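Local structure of holo-[acyl-carrier-protein] synthase (Thermotoga maritima, 5XUM) at residues A[51-56]-A[83-88]; A[89-94]-A[105-110]; A[111-116]-A[159-164]; A[10-15]-A[41-46]. The protein belongs to the 4'-phosphopantetheinyl transferase superfamily and assembles as three copies of a chain that packs helices against beta sheets. All blocks are in the same frame, centred on the assembly; numbering follows the deposited sequence.

Contact 1 of 4, residues A[51-56]-A[83-88]; sequences AFFKAL and KDFGFF
Leu56 and Phe85 mark the closest approach of the two backbones, their CA atoms 7.5 Å apart; the end of helix 38-56 and the irregular loop 83-88 are too far apart for backbone pairing, so side chains make the join. Phe85 is the hub. Phe52 drives its edge at one face of this ring, with CE2 lying 3.9 Å above the Phe85 plane and over its centre. The ring centroids of Phe52 and Phe85 stand 5.2 Å apart with planes at 85°, a T-shaped pair. Phe53 also turns its edge to the Phe85 face, but offset, its centroid 6.0 Å from that of Phe85. In Phe52, chi1 of 175° sets CG anti to the backbone N; farther out, CE1 touches Phe88 CZ at 3.8 Å. One helical turn on, Leu56 uses its fork: CD1 rests 3.8 Å from Phe85 CD1, while CD2 reaches Phe88 CE1 at 3.8 Å. A branched leucine suits this place because its two methyls serve two rings at once, while its CG covers part of one Phe52 face. Val68 and Phe70 of strand 68-73 and Leu79 of strand 76-81 add to the packing round Phe52, and His63 meets Phe85 edge-to-face. Aromatic rings and one leucine fill a join that lacks backbone pairing: an aromatic cluster, built on Phe52, Phe53 and Phe85, that fastens a loop between strands to a helix.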
loop_
_atom_site.group_PDB
_atom_site.type_symbol
_atom_site.label_atom_id
_atom_site.label_comp_id
_atom_site.label_asym_id
_atom_site.label_seq_id
_atom_site.Cartn_x
_atom_site.Cartn_y
_atom_site.Cartn_z
ATOM N N ALA A 51 3.643 -0.515 13.666
ATOM C CA ALA A 51 3.396 -0.233 12.248
ATOM C C ALA A 51 2.607 1.065 12.042
ATOM O O ALA A 51 2.904 1.833 11.123
ATOM C CB ALA A 51 2.687 -1.402 11.581
ATOM N N PHE A 52 1.616 1.309 12.899
ATOM C CA PHE A 52 0.820 2.542 12.825
ATOM C C PHE A 52 1.683 3.792 13.014
ATOM O O PHE A 52 1.619 4.721 12.209
ATOM C CB PHE A 52 -0.344 2.527 13.829
ATOM C CG PHE A 52 -1.114 3.822 13.886
ATOM C CD1 PHE A 52 -1.992 4.176 12.863
ATOM C CD2 PHE A 52 -0.952 4.698 14.959
ATOM C CE1 PHE A 52 -2.697 5.376 12.913
ATOM C CE2 PHE A 52 -1.654 5.897 15.013
ATOM C CZ PHE A 52 -2.529 6.235 13.990
ATOM N N PHE A 53 2.494 3.809 14.069
ATOM C CA PHE A 53 3.352 4.963 14.334
ATOM C C PHE A 53 4.448 5.162 13.288
ATOM O O PHE A 53 4.860 6.295 13.039
ATOM C CB PHE A 53 3.917 4.925 15.757
ATOM C CG PHE A 53 2.886 5.201 16.816
ATOM C CD1 PHE A 53 2.321 6.467 16.943
ATOM C CD2 PHE A 53 2.472 4.198 17.679
ATOM C CE1 PHE A 53 1.364 6.723 17.914
ATOM C CE2 PHE A 53 1.514 4.449 18.652
ATOM C CZ PHE A 53 0.964 5.712 18.770
ATOM N N LYS A 54 4.903 4.069 12.674
ATOM C CA LYS A 54 5.819 4.141 11.531
ATOM C C LYS A 54 5.153 4.814 10.328
ATOM O O LYS A 54 5.789 5.597 9.619
ATOM C CB LYS A 54 6.321 2.748 11.127
ATOM C CG LYS A 54 7.391 2.158 12.036
ATOM C CD LYS A 54 8.076 0.989 11.346
ATOM C CE LYS A 54 9.159 0.363 12.209
ATOM N NZ LYS A 54 8.594 -0.648 13.141
ATOM N N ALA A 55 3.878 4.497 10.107
ATOM C CA ALA A 55 3.088 5.087 9.021
ATOM C C ALA A 55 2.866 6.600 9.183
ATOM O O ALA A 55 2.756 7.322 8.191
ATOM C CB ALA A 55 1.757 4.359 8.878
ATOM N N LEU A 56 2.802 7.066 10.430
ATOM C CA LEU A 56 2.667 8.497 10.731
ATOM C C LEU A 56 3.914 9.301 10.361
ATOM O O LEU A 56 3.810 10.442 9.905
ATOM C CB LEU A 56 2.322 8.720 12.209
ATOM C CG LEU A 56 0.935 8.316 12.719
ATOM C CD1 LEU A 56 0.820 8.615 14.209
ATOM C CD2 LEU A 56 -0.181 9.012 11.945
ATOM N N LYS A 83 -7.135 9.874 19.856
ATOM C CA LYS A 83 -6.420 11.134 19.721
ATOM C C LYS A 83 -6.373 11.503 18.238
ATOM O O LYS A 83 -6.623 10.655 17.379
ATOM C CB LYS A 83 -5.002 10.982 20.286
ATOM C CG LYS A 83 -4.356 12.276 20.753
ATOM C CD LYS A 83 -3.045 12.032 21.484
ATOM C CE LYS A 83 -3.256 11.780 22.970
ATOM N NZ LYS A 83 -1.962 11.715 23.707
ATOM N N ASP A 84 -6.078 12.766 17.939
ATOM C CA ASP A 84 -5.850 13.195 16.562
ATOM C C ASP A 84 -4.398 12.947 16.160
ATOM O O ASP A 84 -3.474 13.493 16.770
ATOM C CB ASP A 84 -6.218 14.672 16.376
ATOM C CG ASP A 84 -7.718 14.893 16.255
ATOM O OD1 ASP A 84 -8.440 13.951 15.863
ATOM O OD2 ASP A 84 -8.178 16.021 16.539
ATOM N N PHE A 85 -4.208 12.112 15.141
ATOM C CA PHE A 85 -2.876 11.780 14.637
ATOM C C PHE A 85 -2.614 12.380 13.254
ATOM O O PHE A 85 -1.466 12.483 12.824
ATOM C CB PHE A 85 -2.673 10.260 14.594
ATOM C CG PHE A 85 -2.767 9.591 15.939
ATOM C CD1 PHE A 85 -1.704 9.641 16.834
ATOM C CD2 PHE A 85 -3.918 8.900 16.306
ATOM C CE1 PHE A 85 -1.789 9.021 18.071
ATOM C CE2 PHE A 85 -4.009 8.279 17.543
ATOM C CZ PHE A 85 -2.944 8.343 18.428
ATOM N N GLY A 86 -3.686 12.770 12.566
ATOM C CA GLY A 86 -3.598 13.347 11.222
ATOM C C GLY A 86 -4.964 13.456 10.577
ATOM O O GLY A 86 -5.986 13.238 11.235
ATOM N N PHE A 87 -4.995 13.789 9.288
ATOM C CA PHE A 87 -6.266 13.920 8.572
ATOM C C PHE A 87 -6.567 12.764 7.611
ATOM O O PHE A 87 -7.478 12.858 6.783
ATOM C CB PHE A 87 -6.395 15.291 7.881
ATOM C CG PHE A 87 -5.430 15.507 6.746
ATOM C CD1 PHE A 87 -5.850 15.368 5.425
ATOM C CD2 PHE A 87 -4.110 15.874 6.993
ATOM C CE1 PHE A 87 -4.967 15.573 4.374
ATOM C CE2 PHE A 87 -3.222 16.081 5.947
ATOM C CZ PHE A 87 -3.651 15.931 4.635
ATOM N N PHE A 88 -5.808 11.674 7.726
ATOM C CA PHE A 88 -6.136 10.453 6.994
ATOM C C PHE A 88 -7.516 9.984 7.449
ATOM O O PHE A 88 -7.845 10.076 8.632
ATOM C CB PHE A 88 -5.074 9.359 7.215
ATOM C CG PHE A 88 -4.883 8.967 8.658
ATOM C CD1 PHE A 88 -3.948 9.623 9.454
ATOM C CD2 PHE A 88 -5.633 7.938 9.221
ATOM C CE1 PHE A 88 -3.775 9.269 10.785
ATOM C CE2 PHE A 88 -5.467 7.582 10.553
ATOM C CZ PHE A 88 -4.534 8.246 11.335
#

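Contact 2 of 4, residues A[89-94]-A[105-110]; sequences NYAHVS and VVLEKR
Tyr90 to Val93 pair with Glu108 to Val105 in an antiparallel beta hairpin, the strand axes 4.7 Å apart. Its tight part is the regular ladder, where His92 and Val106 exchange two backbone hydrogen bonds, as do Tyr90 and Glu108. On one face Ala91 CB meets Leu107 CD2 at 3.8 Å and Val93 packs beside Val105; Val105 and Leu107 pack on helix 38-56, Ala91 and Val93 on strand 76-81. Only at Asn89 does the pairing become irregular: Asn89 and Tyr90 both face Glu108 in a classic beta bulge, and the bond from Asn89 N to Glu108 O is weak. Asn89 compensates with its amide, OD1 taking Arg110 N at 2.9 Å on a lone pair and ND2 giving to Arg110 O. Arg110, partly exposed, lays its guanidinium flat over one face of Tyr90, with CZ 3.7 Å from the ring centroid and planes 14° apart, a cation-pi stack. Its NH2 bonds Ile2 O of the third subunit, whose Ile2 N binds Glu108 OE2. Buried Glu108 suits its place as a shared acceptor: His92 NE2, at 2.7 Å and 167°, and Arg110 NE, at 3.0 Å in a salt bridge, reach Glu108 OE1 from opposite faces of the carboxylate plane.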
loop_
_atom_site.group_PDB
_atom_site.type_symbol
_atom_site.label_atom_id
_atom_site.label_comp_id
_atom_site.label_asym_id
_atom_site.label_seq_id
_atom_site.Cartn_x
_atom_site.Cartn_y
_atom_site.Cartn_z
ATOM N N ASN A 89 -8.337 9.517 6.515
ATOM C CA ASN A 89 -9.649 8.991 6.889
ATOM C C ASN A 89 -9.782 7.487 6.674
ATOM O O ASN A 89 -10.797 6.887 7.031
ATOM C CB ASN A 89 -10.800 9.778 6.237
ATOM C CG ASN A 89 -10.708 9.837 4.722
ATOM O OD1 ASN A 89 -9.688 9.491 4.122
ATOM N ND2 ASN A 89 -11.789 10.288 4.095
ATOM N N TYR A 90 -8.741 6.882 6.109
ATOM C CA TYR A 90 -8.703 5.438 5.937
ATOM C C TYR A 90 -7.415 4.840 6.479
ATOM O O TYR A 90 -6.319 5.341 6.214
ATOM C CB TYR A 90 -8.924 5.047 4.468
ATOM C CG TYR A 90 -10.383 5.017 4.085
ATOM C CD1 TYR A 90 -11.093 3.818 4.066
ATOM C CD2 TYR A 90 -11.064 6.191 3.765
ATOM C CE1 TYR A 90 -12.435 3.785 3.729
ATOM C CE2 TYR A 90 -12.405 6.170 3.426
ATOM C CZ TYR A 90 -13.085 4.969 3.412
ATOM O OH TYR A 90 -14.418 4.952 3.077
ATOM N N ALA A 91 -7.568 3.784 7.269
ATOM C CA ALA A 91 -6.444 2.985 7.723
ATOM C C ALA A 91 -6.678 1.559 7.258
ATOM O O ALA A 91 -7.593 0.881 7.727
ATOM C CB ALA A 91 -6.310 3.045 9.237
ATOM N N HIS A 92 -5.868 1.128 6.302
ATOM C CA HIS A 92 -5.934 -0.228 5.794
ATOM C C HIS A 92 -4.894 -1.029 6.513
ATOM O O HIS A 92 -3.691 -0.762 6.399
ATOM C CB HIS A 92 -5.720 -0.234 4.286
ATOM C CG HIS A 92 -6.708 0.628 3.534
ATOM N ND1 HIS A 92 -7.974 0.236 3.290
ATOM C CD2 HIS A 92 -6.576 1.903 2.981
ATOM C CE1 HIS A 92 -8.619 1.204 2.609
ATOM N NE2 HIS A 92 -7.762 2.223 2.422
ATOM N N VAL A 93 -5.354 -2.002 7.293
ATOM C CA VAL A 93 -4.468 -2.746 8.181
ATOM C C VAL A 93 -4.565 -4.256 7.952
ATOM O O VAL A 93 -5.605 -4.775 7.541
ATOM C CB VAL A 93 -4.686 -2.388 9.682
ATOM C CG1 VAL A 93 -4.626 -0.879 9.900
ATOM C CG2 VAL A 93 -6.000 -2.942 10.206
ATOM N N SER A 94 -3.457 -4.947 8.196
ATOM C CA SER A 94 -3.426 -6.403 8.131
ATOM C C SER A 94 -2.406 -6.946 9.120
ATOM O O SER A 94 -1.396 -6.296 9.405
ATOM C CB SER A 94 -3.106 -6.886 6.715
ATOM O OG SER A 94 -3.322 -8.287 6.600
ATOM N N VAL A 105 0.305 -1.461 8.040
ATOM C CA VAL A 105 -0.625 -0.333 8.134
ATOM C C VAL A 105 -0.395 0.595 6.940
ATOM O O VAL A 105 0.732 1.030 6.688
ATOM C CB VAL A 105 -0.484 0.444 9.467
ATOM C CG1 VAL A 105 -1.352 1.706 9.470
ATOM C CG2 VAL A 105 -0.853 -0.436 10.654
ATOM N N VAL A 106 -1.464 0.861 6.191
ATOM C CA VAL A 106 -1.423 1.827 5.095
ATOM C C VAL A 106 -2.456 2.918 5.369
ATOM O O VAL A 106 -3.657 2.643 5.465
ATOM C CB VAL A 106 -1.672 1.173 3.715
ATOM C CG1 VAL A 106 -1.722 2.235 2.617
ATOM C CG2 VAL A 106 -0.592 0.136 3.394
ATOM N N LEU A 107 -1.979 4.150 5.517
ATOM C CA LEU A 107 -2.856 5.284 5.789
ATOM C C LEU A 107 -3.187 6.023 4.495
ATOM O O LEU A 107 -2.302 6.314 3.687
ATOM C CB LEU A 107 -2.236 6.224 6.832
ATOM C CG LEU A 107 -1.857 5.606 8.190
ATOM C CD1 LEU A 107 -1.212 6.644 9.091
ATOM C CD2 LEU A 107 -3.053 4.970 8.887
ATOM N N GLU A 108 -4.470 6.308 4.307
ATOM C CA GLU A 108 -4.972 6.889 3.064
ATOM C C GLU A 108 -5.885 8.078 3.354
ATOM O O GLU A 108 -6.666 8.056 4.309
ATOM C CB GLU A 108 -5.733 5.821 2.261
ATOM C CG GLU A 108 -6.323 6.292 0.934
ATOM C CD GLU A 108 -7.210 5.252 0.265
ATOM O OE1 GLU A 108 -7.968 4.544 0.969
ATOM O OE2 GLU A 108 -7.162 5.151 -0.979
ATOM N N LYS A 109 -5.764 9.117 2.533
ATOM C CA LYS A 109 -6.726 10.212 2.536
ATOM C C LYS A 109 -7.556 10.136 1.259
ATOM O O LYS A 109 -7.047 10.360 0.157
ATOM C CB LYS A 109 -6.028 11.574 2.682
ATOM C CG LYS A 109 -6.905 12.801 2.414
ATOM C CD LYS A 109 -8.103 12.883 3.349
ATOM C CE LYS A 109 -9.003 14.056 2.992
ATOM N NZ LYS A 109 -10.362 13.890 3.574
ATOM N N ARG A 110 -8.829 9.789 1.416
ATOM C CA ARG A 110 -9.767 9.792 0.303
ATOM C C ARG A 110 -10.556 11.088 0.310
ATOM O O ARG A 110 -10.890 11.612 1.376
ATOM C CB ARG A 110 -10.749 8.629 0.405
ATOM C CG ARG A 110 -10.169 7.255 0.125
ATOM C CD ARG A 110 -11.306 6.263 -0.035
ATOM N NE ARG A 110 -10.881 4.876 0.130
ATOM C CZ ARG A 110 -11.718 3.849 0.241
ATOM N NH1 ARG A 110 -13.031 4.053 0.214
ATOM N NH2 ARG A 110 -11.247 2.619 0.386
#

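Contact 3 of 4, residues A[111-116]-A[159-164]; sequences KGDIIV and LVRYGN
Ile114 lies beside Tyr162 at the apolar centre, its CG1 4.0 Å above one face of the Tyr162 ring and displaced toward the rim. The same isoleucine turns CG2 to Leu159 CD1, 4.1 Å away, and that leucine methyl also approaches Val116. These four side chains share one face of an antiparallel pair running at 174°: strand 158-162, outermost within this chain in a four-stranded antiparallel sheet, and its neighbour 114-117. Leu148 and Leu152 of helix 145-154 cover this face, which explains the bulky apolar residues. Tyr162 OH is hydrogen-bonded to Leu143 O, which satisfies the polar end of a buried ring. Across the sheet, Ile115 CG2 packs 3.9 Å from Val160 CB.

Ile115 is also where the backbones grip each other. Its N gives a bond of 2.7 Å to Arg161 O, while its O accepts from Val160 N at 2.8 Å and from Arg161 N at 3.1 Å, both from the same face of the carbonyl plane. Two residues facing one make a classic beta bulge. Further out, Gly163 N donates to Asp113 O at 2.9 Å, nearly along the C=O axis, and the positive phi of Gly163 is one that glycine adopts readily.

At the polar edge, the bend of Arg161 at chi3 (53°) brings NE back beside Ile115 CG1. Arg161 NH2 points its N-H at Asp113 OD1, straight at 165° but long at 3.4 Å, a weak salt bridge. The chemistry implies that main-chain bonds and apolar packing hold these strands together; the long Asp113-Arg161 pair is probably the weaker part, and Arg161 is also held by its NH1 bond to Gly163 O.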
loop_
_atom_site.group_PDB
_atom_site.type_symbol
_atom_site.label_atom_id
_atom_site.label_comp_id
_atom_site.label_asym_id
_atom_site.label_seq_id
_atom_site.Cartn_x
_atom_site.Cartn_y
_atom_site.Cartn_z
ATOM N N LYS A 111 -10.846 11.597 -0.884
ATOM C CA LYS A 111 -11.779 12.705 -1.053
ATOM C C LYS A 111 -13.135 12.259 -0.513
ATOM O O LYS A 111 -13.636 11.196 -0.887
ATOM C CB LYS A 111 -11.875 13.090 -2.537
ATOM C CG LYS A 111 -12.919 14.149 -2.874
ATOM C CD LYS A 111 -13.066 14.302 -4.383
ATOM C CE LYS A 111 -14.285 15.131 -4.764
ATOM N NZ LYS A 111 -14.108 16.583 -4.483
ATOM N N GLY A 112 -13.704 13.057 0.387
ATOM C CA GLY A 112 -15.008 12.762 0.976
ATOM C C GLY A 112 -14.974 11.609 1.960
ATOM O O GLY A 112 -14.018 11.471 2.731
ATOM N N ASP A 113 -16.024 10.784 1.923
ATOM C CA ASP A 113 -16.174 9.612 2.803
ATOM C C ASP A 113 -16.219 9.963 4.292
ATOM O O ASP A 113 -15.853 9.155 5.149
ATOM C CB ASP A 113 -15.102 8.545 2.514
ATOM C CG ASP A 113 -15.605 7.439 1.603
ATOM O OD1 ASP A 113 -16.713 6.916 1.846
ATOM O OD2 ASP A 113 -14.879 7.075 0.652
ATOM N N ILE A 114 -16.673 11.178 4.581
ATOM C CA ILE A 114 -16.915 11.629 5.942
ATOM C C ILE A 114 -18.401 11.975 6.036
ATOM O O ILE A 114 -18.879 12.873 5.341
ATOM C CB ILE A 114 -16.020 12.837 6.301
ATOM C CG1 ILE A 114 -14.543 12.414 6.315
ATOM C CG2 ILE A 114 -16.412 13.429 7.648
ATOM C CD1 ILE A 114 -13.582 13.512 5.922
ATOM N N ILE A 115 -19.126 11.237 6.873
ATOM C CA ILE A 115 -20.580 11.374 6.970
ATOM C C ILE A 115 -20.968 12.155 8.222
ATOM O O ILE A 115 -20.553 11.813 9.331
ATOM C CB ILE A 115 -21.302 10.000 6.942
ATOM C CG1 ILE A 115 -20.737 9.084 5.838
ATOM C CG2 ILE A 115 -22.816 10.176 6.815
ATOM C CD1 ILE A 115 -20.882 9.597 4.416
ATOM N N VAL A 116 -21.760 13.208 8.021
ATOM C CA VAL A 116 -22.185 14.109 9.093
ATOM C C VAL A 116 -23.694 14.357 9.013
ATOM O O VAL A 116 -24.231 14.619 7.935
ATOM C CB VAL A 116 -21.436 15.464 9.020
ATOM C CG1 VAL A 116 -21.979 16.445 10.050
ATOM C CG2 VAL A 116 -19.938 15.274 9.218
ATOM N N LEU A 159 -21.104 13.748 13.969
ATOM C CA LEU A 159 -20.236 12.957 13.094
ATOM C C LEU A 159 -20.717 11.507 13.084
ATOM O O LEU A 159 -20.710 10.838 14.117
ATOM C CB LEU A 159 -18.772 13.048 13.543
ATOM C CG LEU A 159 -17.729 12.136 12.878
ATOM C CD1 LEU A 159 -17.603 12.392 11.382
ATOM C CD2 LEU A 159 -16.382 12.303 13.559
ATOM N N VAL A 160 -21.140 11.037 11.913
ATOM C CA VAL A 160 -21.678 9.684 11.764
ATOM C C VAL A 160 -20.562 8.687 11.454
ATOM O O VAL A 160 -20.405 7.687 12.157
ATOM C CB VAL A 160 -22.780 9.619 10.679
ATOM C CG1 VAL A 160 -23.358 8.213 10.580
ATOM C CG2 VAL A 160 -23.890 10.622 10.977
ATOM N N ARG A 161 -19.789 8.968 10.407
ATOM C CA ARG A 161 -18.683 8.104 10.005
ATOM C C ARG A 161 -17.511 8.929 9.488
ATOM O O ARG A 161 -17.698 9.885 8.737
ATOM C CB ARG A 161 -19.145 7.099 8.940
ATOM C CG ARG A 161 -18.142 5.995 8.634
ATOM C CD ARG A 161 -18.682 4.963 7.651
ATOM N NE ARG A 161 -19.196 5.556 6.413
ATOM C CZ ARG A 161 -18.452 5.893 5.360
ATOM N NH1 ARG A 161 -17.137 5.710 5.367
ATOM N NH2 ARG A 161 -19.030 6.424 4.292
ATOM N N TYR A 162 -16.307 8.555 9.907
ATOM C CA TYR A 162 -15.079 9.167 9.421
ATOM C C TYR A 162 -14.266 8.106 8.676
ATOM O O TYR A 162 -13.420 7.435 9.269
ATOM C CB TYR A 162 -14.282 9.733 10.596
ATOM C CG TYR A 162 -13.223 10.744 10.224
ATOM C CD1 TYR A 162 -13.504 12.109 10.239
ATOM C CD2 TYR A 162 -11.932 10.340 9.878
ATOM C CE1 TYR A 162 -12.536 13.043 9.908
ATOM C CE2 TYR A 162 -10.957 11.268 9.545
ATOM C CZ TYR A 162 -11.266 12.617 9.561
ATOM O OH TYR A 162 -10.306 13.543 9.233
ATOM N N GLY A 163 -14.540 7.950 7.382
ATOM C CA GLY A 163 -13.899 6.912 6.570
ATOM C C GLY A 163 -14.144 5.526 7.142
ATOM O O GLY A 163 -15.291 5.146 7.359
ATOM N N ASN A 164 -13.070 4.777 7.396
ATOM C CA ASN A 164 -13.176 3.476 8.076
ATOM C C ASN A 164 -12.539 3.482 9.475
ATOM O O ASN A 164 -12.308 2.427 10.073
ATOM C CB ASN A 164 -12.615 2.339 7.203
ATOM C CG ASN A 164 -11.091 2.295 7.189
ATOM O OD1 ASN A 164 -10.420 3.240 7.606
ATOM N ND2 ASN A 164 -10.538 1.187 6.707
#

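Contact 4 of 4, residues A[10-15]-A[41-46]; sequences LEVERV and FIAGRF
Ala43 is touched by three apolar side chains: its CB lies 3.5 Å from Leu10 CD1, 3.9 Å from Val12 CG2 and 4.1 Å from Val15 CG2. Its smallness suits the place, since it lets the CA atoms of Val12 and Ala43 come within 5.5 Å. Leu10 spans the next turn as well. Its CG is set between its backbone N and carbonyl carbon (chi1 51°). Of its methyls, CD1 also rests on Ala43 O, and CD2 reaches Phe46 CD1 at 3.7 Å, the two side chains crossing at about a right angle. On the flank, Val15 CG1 meets Ile42 CG2 at 4.0 Å, a methyl-to-methyl contact between two beta-branched residues.

What positions these groups lies one shell out. Leu10 lies near the end of strand 2-11, where its backbone is bonded to Ala101 of strand 100-108; beyond it the chain turns, and Val15 N bonds Val12 O at 3.0 Å, within the turn that carries both valines. Val15 O is taken by Arg39 NE. Behind the helix residues, Ile42 packs on Ala20 and Ile23 of helix 20-23, and the Phe46 ring meets that of Phe65.

Away from the helix, Arg14 folds back on Glu11 through a weak salt bridge and pairs with Asp98 of the second subunit, which also accepts from Glu11 N. The chemistry thus separates by partner: apolar contacts without hydrogen bonds join the turn to helix 38-56, while Glu11 and Arg14 make polar contacts with the second subunit.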
loop_
_atom_site.group_PDB
_atom_site.type_symbol
_atom_site.label_atom_id
_atom_site.label_comp_id
_atom_site.label_asym_id
_atom_site.label_seq_id
_atom_site.Cartn_x
_atom_site.Cartn_y
_atom_site.Cartn_z
ATOM N N LEU A 10 7.995 -8.981 14.613
ATOM C CA LEU A 10 8.469 -9.367 15.942
ATOM C C LEU A 10 8.273 -10.850 16.226
ATOM O O LEU A 10 7.281 -11.453 15.798
ATOM C CB LEU A 10 7.843 -8.498 17.047
ATOM C CG LEU A 10 6.332 -8.276 17.134
ATOM C CD1 LEU A 10 5.647 -9.468 17.778
ATOM C CD2 LEU A 10 6.033 -7.017 17.935
ATOM N N GLU A 11 9.232 -11.430 16.944
ATOM C CA GLU A 11 9.149 -12.822 17.367
ATOM C C GLU A 11 8.165 -12.918 18.529
ATOM O O GLU A 11 8.373 -12.302 19.579
ATOM C CB GLU A 11 10.533 -13.347 17.769
ATOM C CG GLU A 11 10.641 -14.868 17.818
ATOM C CD GLU A 11 12.077 -15.373 17.807
ATOM O OE1 GLU A 11 13.006 -14.588 18.105
ATOM O OE2 GLU A 11 12.282 -16.567 17.501
ATOM N N VAL A 12 7.090 -13.678 18.321
ATOM C CA VAL A 12 6.005 -13.813 19.299
ATOM C C VAL A 12 6.513 -14.286 20.664
ATOM O O VAL A 12 6.168 -13.696 21.693
ATOM C CB VAL A 12 4.887 -14.757 18.786
ATOM C CG1 VAL A 12 3.894 -15.094 19.894
ATOM C CG2 VAL A 12 4.166 -14.137 17.597
ATOM N N GLU A 13 7.346 -15.328 20.656
ATOM C CA GLU A 13 7.849 -15.961 21.882
ATOM C C GLU A 13 8.597 -15.003 22.814
ATOM O O GLU A 13 8.573 -15.179 24.033
ATOM C CB GLU A 13 8.742 -17.160 21.542
ATOM C CG GLU A 13 8.886 -18.175 22.670
ATOM C CD GLU A 13 9.953 -19.219 22.395
ATOM O OE1 GLU A 13 9.629 -20.425 22.446
ATOM O OE2 GLU A 13 11.113 -18.836 22.125
ATOM N N ARG A 14 9.250 -13.993 22.244
ATOM C CA ARG A 14 10.025 -13.038 23.041
ATOM C C ARG A 14 9.227 -11.809 23.504
ATOM O O ARG A 14 9.785 -10.894 24.115
ATOM C CB ARG A 14 11.319 -12.639 22.316
ATOM C CG ARG A 14 12.387 -13.726 22.357
ATOM C CD ARG A 14 13.764 -13.206 21.970
ATOM N NE ARG A 14 13.949 -13.135 20.521
ATOM C CZ ARG A 14 13.878 -12.018 19.800
ATOM N NH1 ARG A 14 14.065 -12.069 18.488
ATOM N NH2 ARG A 14 13.624 -10.852 20.382
ATOM N N VAL A 15 7.923 -11.805 23.224
ATOM C CA VAL A 15 7.015 -10.767 23.719
ATOM C C VAL A 15 6.358 -11.237 25.023
ATOM O O VAL A 15 5.652 -12.249 25.031
ATOM C CB VAL A 15 5.924 -10.400 22.683
ATOM C CG1 VAL A 15 4.968 -9.354 23.248
ATOM C CG2 VAL A 15 6.549 -9.899 21.389
ATOM N N PHE A 41 -1.897 -12.579 20.709
ATOM C CA PHE A 41 -2.728 -11.380 20.670
ATOM C C PHE A 41 -1.921 -10.137 21.026
ATOM O O PHE A 41 -2.003 -9.121 20.334
ATOM C CB PHE A 41 -3.942 -11.514 21.597
ATOM C CG PHE A 41 -4.885 -10.345 21.529
ATOM C CD1 PHE A 41 -5.840 -10.259 20.520
ATOM C CD2 PHE A 41 -4.813 -9.318 22.468
ATOM C CE1 PHE A 41 -6.709 -9.180 20.453
ATOM C CE2 PHE A 41 -5.678 -8.233 22.405
ATOM C CZ PHE A 41 -6.628 -8.164 21.396
ATOM N N ILE A 42 -1.143 -10.237 22.102
ATOM C CA ILE A 42 -0.309 -9.138 22.580
ATOM C C ILE A 42 0.766 -8.786 21.562
ATOM O O ILE A 42 0.982 -7.611 21.262
ATOM C CB ILE A 42 0.345 -9.470 23.946
ATOM C CG1 ILE A 42 -0.724 -9.719 25.017
ATOM C CG2 ILE A 42 1.309 -8.369 24.379
ATOM C CD1 ILE A 42 -1.784 -8.638 25.120
ATOM N N ALA A 43 1.430 -9.813 21.037
ATOM C CA ALA A 43 2.453 -9.642 20.014
ATOM C C ALA A 43 1.877 -8.943 18.777
ATOM O O ALA A 43 2.486 -8.015 18.243
ATOM C CB ALA A 43 3.058 -10.990 19.646
ATOM N N GLY A 44 0.694 -9.381 18.351
ATOM C CA GLY A 44 0.009 -8.804 17.198
ATOM C C GLY A 44 -0.375 -7.344 17.382
ATOM O O GLY A 44 -0.201 -6.534 16.470
ATOM N N ARG A 45 -0.893 -7.009 18.563
ATOM C CA ARG A 45 -1.284 -5.633 18.876
ATOM C C ARG A 45 -0.084 -4.703 19.012
ATOM O O ARG A 45 -0.157 -3.539 18.621
ATOM C CB ARG A 45 -2.168 -5.571 20.129
ATOM C CG ARG A 45 -3.657 -5.436 19.836
ATOM C CD ARG A 45 -4.165 -6.552 18.938
ATOM N NE ARG A 45 -5.521 -6.312 18.455
ATOM C CZ ARG A 45 -6.129 -7.054 17.534
ATOM N NH1 ARG A 45 -5.504 -8.089 16.982
ATOM N NH2 ARG A 45 -7.367 -6.760 17.159
ATOM N N PHE A 46 1.014 -5.222 19.559
ATOM C CA PHE A 46 2.264 -4.467 19.629
ATOM C C PHE A 46 2.771 -4.152 18.224
ATOM O O PHE A 46 3.159 -3.014 17.941
ATOM C CB PHE A 46 3.332 -5.236 20.415
ATOM C CG PHE A 46 4.438 -4.363 20.944
ATOM C CD1 PHE A 46 5.535 -4.042 20.151
ATOM C CD2 PHE A 46 4.378 -3.855 22.236
ATOM C CE1 PHE A 46 6.551 -3.232 20.636
ATOM C CE2 PHE A 46 5.392 -3.046 22.729
ATOM C CZ PHE A 46 6.479 -2.734 21.927
#

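In the fold
From the N terminus, contact 4 comes first, bringing helix 38-56 back to the end of strand 2-11 after two short helices. Contact 1 follows at the far end of that helix and closes the excursion through strands 68-73 and 76-81. Contact 2 then closes a tight hairpin, and contact 3 spans the longest intervening segment, 42 residues, joining strand 114-117 to strand 158-162 of a separate four-stranded sheet. The four loops run in series; none nests in or crosses another. Contacts 1 and 2 touch where Ala55 packs on Leu107, contacts 1 and 3 where Phe88 packs on Tyr162, contacts 2 and 3 through Asn164 with Asn89 and Ala91. Contacts 3 and 4 lie on opposite sides of the chain's centre.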